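Local structure of glyoxalase-related enzyme, AraC type (Clostridium phytofermentans, 3BT3) at residues V26-D31 with H82-E87; D33-W38 with T132-C137. The protein is of unknown function but belongs to the VOC superfamily of glyoxalase-related proteins and may be linked to transcription regulation. All coordinates share one frame; numbering follows the deposited sequence.

Contact 1: residues V26-D31 with H82-E87; sequences VYFTKD and HLFKGE
F28 and F84 share nearly the same first torsion, with CG anti to the carbonyl carbon (chi1 -63° and -61°), and both lie on the face of the sheet that also carries V26 and H82. There CE1 of F28 meets CB of F84 at 3.6 Å. The two rings cross obliquely, with planes at 32° and centroids 5.8 Å apart. V26 CG1 reaches the rim of the F84 ring, 3.8 Å from CE2, so the F84 side chain touches both V26 and F28. On the opposite face of the sheet, Y27 and L83 lie side by side and point the same way, with CD2 against CD2 at 3.7 Å. L83 also packs on helix 32-41.

The backbones pair in parallel: F84 N donates to Y27 O (3.1 Å) and T29 N to F84 O (2.9 Å), both bonds close to straight. At the first rung, the bond from Y27 N to H82 O is weak. G86 N closes the pairing on T29 O at 3.0 Å, approaching from above the carbonyl plane as the chain leaves the strand; the backbone angles of G86 suit glycine. Beyond it, a long salt bridge joins K30 NZ to E87 OE2 (3.6 Å) at the exposed end. F95 of the second subunit meets H82 and F84 edge-to-face, which places their side of the sheet at the dimer interface. Parallel pairing of the first and last strands of a four-stranded sheet in order 1-4-3-2 is the signature of the βαβββ module of the VOC fold.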
# COMPACT_ATOMS: atom_id res chain seq x y z
N VAL A 26 0.69 1.36 3.63
CA VAL A 26 0.99 2.04 4.89
C VAL A 26 0.67 3.53 4.80
O VAL A 26 0.74 4.13 3.73
CB VAL A 26 2.46 1.89 5.28
CG1 VAL A 26 2.75 0.43 5.59
CG2 VAL A 26 3.36 2.43 4.17
N TYR A 27 0.33 4.12 5.93
CA TYR A 27 -0.03 5.54 5.98
C TYR A 27 0.45 6.13 7.32
O TYR A 27 0.16 5.59 8.38
CB TYR A 27 -1.55 5.65 5.86
CG TYR A 27 -2.11 7.04 5.76
CD1 TYR A 27 -2.71 7.49 4.58
CD2 TYR A 27 -2.08 7.89 6.87
CE1 TYR A 27 -3.27 8.76 4.51
CE2 TYR A 27 -2.64 9.16 6.80
CZ TYR A 27 -3.23 9.59 5.63
OH TYR A 27 -3.80 10.83 5.58
N PHE A 28 1.19 7.23 7.28
CA PHE A 28 1.68 7.81 8.53
C PHE A 28 0.93 9.05 8.98
O PHE A 28 0.56 9.88 8.16
CB PHE A 28 3.18 8.08 8.39
CG PHE A 28 3.99 6.84 8.18
CD1 PHE A 28 4.38 6.06 9.26
CD2 PHE A 28 4.26 6.39 6.90
CE1 PHE A 28 5.02 4.83 9.06
CE2 PHE A 28 4.90 5.17 6.68
CZ PHE A 28 5.28 4.39 7.77
N THR A 29 0.72 9.17 10.28
CA THR A 29 -0.00 10.32 10.82
C THR A 29 0.45 10.74 12.21
O THR A 29 0.79 9.91 13.04
CB THR A 29 -1.54 10.05 10.87
OG1 THR A 29 -2.21 11.12 11.55
CG2 THR A 29 -1.82 8.76 11.61
N LYS A 30 0.44 12.06 12.45
CA LYS A 30 0.82 12.63 13.74
C LYS A 30 -0.35 12.62 14.73
O LYS A 30 -0.14 12.73 15.93
CB LYS A 30 1.33 14.06 13.57
CG LYS A 30 2.63 14.18 12.79
CD LYS A 30 3.74 13.34 13.43
CE LYS A 30 4.12 13.84 14.82
NZ LYS A 30 4.69 15.23 14.80
N ASP A 31 -1.57 12.48 14.22
CA ASP A 31 -2.77 12.43 15.06
C ASP A 31 -3.79 11.48 14.43
O ASP A 31 -4.67 11.88 13.67
CB ASP A 31 -3.36 13.83 15.25
CG ASP A 31 -4.40 13.88 16.38
OD1 ASP A 31 -4.83 15.00 16.75
OD2 ASP A 31 -4.80 12.81 16.89
N HIS A 82 -2.87 0.76 6.77
CA HIS A 82 -2.38 0.52 8.12
C HIS A 82 -1.97 1.92 8.55
O HIS A 82 -1.35 2.63 7.76
CB HIS A 82 -1.14 -0.37 8.13
CG HIS A 82 -1.42 -1.81 7.85
ND1 HIS A 82 -1.10 -2.41 6.65
CD2 HIS A 82 -1.98 -2.78 8.61
CE1 HIS A 82 -1.45 -3.68 6.69
NE2 HIS A 82 -1.99 -3.93 7.87
N LEU A 83 -2.33 2.33 9.76
CA LEU A 83 -1.97 3.67 10.24
C LEU A 83 -0.91 3.57 11.35
O LEU A 83 -1.11 2.86 12.34
CB LEU A 83 -3.20 4.39 10.78
CG LEU A 83 -4.43 4.45 9.84
CD1 LEU A 83 -5.66 4.87 10.63
CD2 LEU A 83 -4.17 5.42 8.71
N PHE A 84 0.19 4.29 11.16
CA PHE A 84 1.30 4.34 12.11
C PHE A 84 1.58 5.80 12.49
O PHE A 84 1.34 6.71 11.69
CB PHE A 84 2.58 3.78 11.46
CG PHE A 84 2.47 2.35 11.05
CD1 PHE A 84 2.58 1.32 12.00
CD2 PHE A 84 2.24 2.01 9.72
CE1 PHE A 84 2.46 -0.02 11.62
CE2 PHE A 84 2.13 0.67 9.34
CZ PHE A 84 2.23 -0.34 10.29
N LYS A 85 2.10 6.02 13.69
CA LYS A 85 2.42 7.37 14.15
C LYS A 85 3.68 7.84 13.41
O LYS A 85 4.66 7.10 13.33
CB LYS A 85 2.69 7.39 15.65
CG LYS A 85 2.16 8.64 16.35
CD LYS A 85 3.22 9.32 17.21
CE LYS A 85 3.59 8.50 18.41
NZ LYS A 85 2.41 8.22 19.26
N GLY A 86 3.65 9.05 12.87
CA GLY A 86 4.80 9.57 12.16
C GLY A 86 4.48 10.74 11.25
O GLY A 86 3.33 11.17 11.16
N GLU A 87 5.50 11.26 10.57
CA GLU A 87 5.30 12.37 9.65
C GLU A 87 4.45 11.93 8.46
O GLU A 87 4.74 10.93 7.81
CB GLU A 87 6.64 12.90 9.13
CG GLU A 87 7.39 13.80 10.11
CD GLU A 87 6.60 15.05 10.50
OE1 GLU A 87 6.03 15.72 9.60
OE2 GLU A 87 6.57 15.38 11.71

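Contact 2: residues D33-W38 with T132-C137; sequences DKTVKW and TTTDGC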
# COMPACT_ATOMS: atom_id res chain seq x y z
N ASP A 33 -6.51 9.77 15.48
CA ASP A 33 -7.93 10.02 15.64
C ASP A 33 -8.48 10.97 14.58
O ASP A 33 -9.51 10.68 13.97
CB ASP A 33 -8.20 10.59 17.02
CG ASP A 33 -8.23 9.52 18.09
OD1 ASP A 33 -9.22 8.76 18.13
OD2 ASP A 33 -7.26 9.43 18.88
N LYS A 34 -7.79 12.08 14.35
CA LYS A 34 -8.24 13.05 13.35
C LYS A 34 -8.23 12.42 11.95
O LYS A 34 -9.13 12.68 11.15
CB LYS A 34 -7.36 14.31 13.38
CG LYS A 34 -7.75 15.35 12.31
CD LYS A 34 -7.04 16.69 12.51
CE LYS A 34 -5.58 16.64 12.05
NZ LYS A 34 -5.45 16.49 10.57
N THR A 35 -7.22 11.60 11.67
CA THR A 35 -7.09 10.93 10.38
C THR A 35 -8.24 9.95 10.17
O THR A 35 -8.84 9.90 9.11
CB THR A 35 -5.77 10.17 10.29
OG1 THR A 35 -4.69 11.12 10.31
CG2 THR A 35 -5.69 9.35 9.00
N VAL A 36 -8.54 9.19 11.22
CA VAL A 36 -9.62 8.22 11.17
C VAL A 36 -10.98 8.91 11.00
O VAL A 36 -11.86 8.39 10.30
CB VAL A 36 -9.63 7.37 12.46
CG1 VAL A 36 -10.95 6.66 12.62
CG2 VAL A 36 -8.50 6.36 12.40
N LYS A 37 -11.17 10.06 11.65
CA LYS A 37 -12.43 10.78 11.55
C LYS A 37 -12.61 11.29 10.14
O LYS A 37 -13.72 11.33 9.61
CB LYS A 37 -12.47 11.94 12.54
CG LYS A 37 -12.91 11.53 13.94
CD LYS A 37 -12.72 12.65 14.95
CE LYS A 37 -13.39 12.33 16.30
NZ LYS A 37 -12.88 11.07 16.94
N TRP A 38 -11.50 11.66 9.51
CA TRP A 38 -11.54 12.16 8.16
C TRP A 38 -11.96 11.03 7.21
O TRP A 38 -12.88 11.20 6.40
CB TRP A 38 -10.17 12.71 7.76
CG TRP A 38 -10.17 13.31 6.40
CD1 TRP A 38 -10.55 14.58 6.06
CD2 TRP A 38 -9.82 12.65 5.19
NE1 TRP A 38 -10.47 14.75 4.70
CE2 TRP A 38 -10.02 13.58 4.14
CE3 TRP A 38 -9.36 11.36 4.88
CZ2 TRP A 38 -9.79 13.25 2.79
CZ3 TRP A 38 -9.13 11.04 3.54
CH2 TRP A 38 -9.34 11.99 2.52
N THR A 132 -6.85 15.16 -1.48
CA THR A 132 -5.82 15.51 -0.52
C THR A 132 -6.44 15.20 0.84
O THR A 132 -7.55 15.65 1.12
CB THR A 132 -5.48 17.00 -0.58
OG1 THR A 132 -5.02 17.33 -1.90
CG2 THR A 132 -4.39 17.33 0.43
N THR A 133 -5.75 14.42 1.67
CA THR A 133 -6.29 14.06 2.98
C THR A 133 -6.08 15.17 3.99
O THR A 133 -5.40 16.16 3.70
CB THR A 133 -5.65 12.78 3.55
OG1 THR A 133 -4.28 13.03 3.91
CG2 THR A 133 -5.72 11.67 2.54
N THR A 134 -6.64 14.98 5.18
CA THR A 134 -6.51 15.96 6.26
C THR A 134 -5.05 16.05 6.69
O THR A 134 -4.66 16.99 7.37
CB THR A 134 -7.36 15.57 7.51
OG1 THR A 134 -7.33 16.64 8.46
CG2 THR A 134 -6.81 14.32 8.18
N ASP A 135 -4.26 15.06 6.31
CA ASP A 135 -2.85 15.02 6.68
C ASP A 135 -1.94 15.56 5.58
O ASP A 135 -0.74 15.70 5.78
CB ASP A 135 -2.44 13.59 7.02
CG ASP A 135 -3.22 13.04 8.20
OD1 ASP A 135 -3.91 12.01 8.06
OD2 ASP A 135 -3.14 13.66 9.28
N GLY A 136 -2.52 15.85 4.42
CA GLY A 136 -1.72 16.37 3.32
C GLY A 136 -1.34 15.39 2.21
O GLY A 136 -0.94 15.84 1.14
N CYS A 137 -1.46 14.09 2.45
CA CYS A 137 -1.11 13.11 1.42
C CYS A 137 -2.13 13.14 0.30
O CYS A 137 -3.25 13.62 0.47
CB CYS A 137 -1.11 11.67 1.94
SG CYS A 137 -0.82 11.45 3.66
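A tight hairpin turn between strands 126-132 and 138-144 docks against helix 32-41 through T133, T134 and D135. T133 to G136 form a type I turn, with G136 at positive phi and T133 N bonded to C137 O, a G1 bulge. W38, its CG anti to the backbone N (chi1 -177°), lays its indole over the start of this turn. T133 CA sits over the six-membered ring of W38, 3.8 Å from its centroid and 21° off the normal, a CH-pi contact, and T134 N lies above the same face. T133 CG2 touches W38 CZ3 at 3.6 Å, while T134 CB touches W38 CD1 at 3.6 Å. W113 meets the W38 ring edge-to-face.

The polar grip lies nearer the start of the helix. T35 OG1 donates to the syn lone pair of D135 OD1 at 2.5 Å, and the two side chains cross at about a right angle. K34, its chain bent at chi3 and chi4, gives NZ to T134 OG1 (2.8 Å); its salt bridge to D135 OD2 is long, at 3.9 Å. Inside the turn, T133 OG1 accepts from D135 N (3.1 Å), an ST turn, and Y27 OH also bonds that oxygen. The contact thus joins the helix of one βαβββ module to the hairpin between the third and fourth strands of the other, an inter-module junction within the paired-module VOC fold.

How the contacts relate
Contact 1 lies within the first βαβββ module, whereas contact 2 ties that module's helix to the second. Both mix buried and exposed residues, but contact 1 has a face against the other subunit, and no other chain of the assembly touches contact 2. Strand pairing and apolar side chains dominate contact 1; the charged pair of each contact is long, and contact 2 relies instead on side-chain hydrogen bonds and one indole face. Strand 26-29 is followed, after two residues, by helix 32-41, and side chains join the two sites: Y27 OH lies 2.7 Å from D135 OD1 and T29 OG1 2.8 Å from T35 OG1, both probable hydrogen bonds. D135 and T35 therefore sit in one polar network spanning strand, helix and turn.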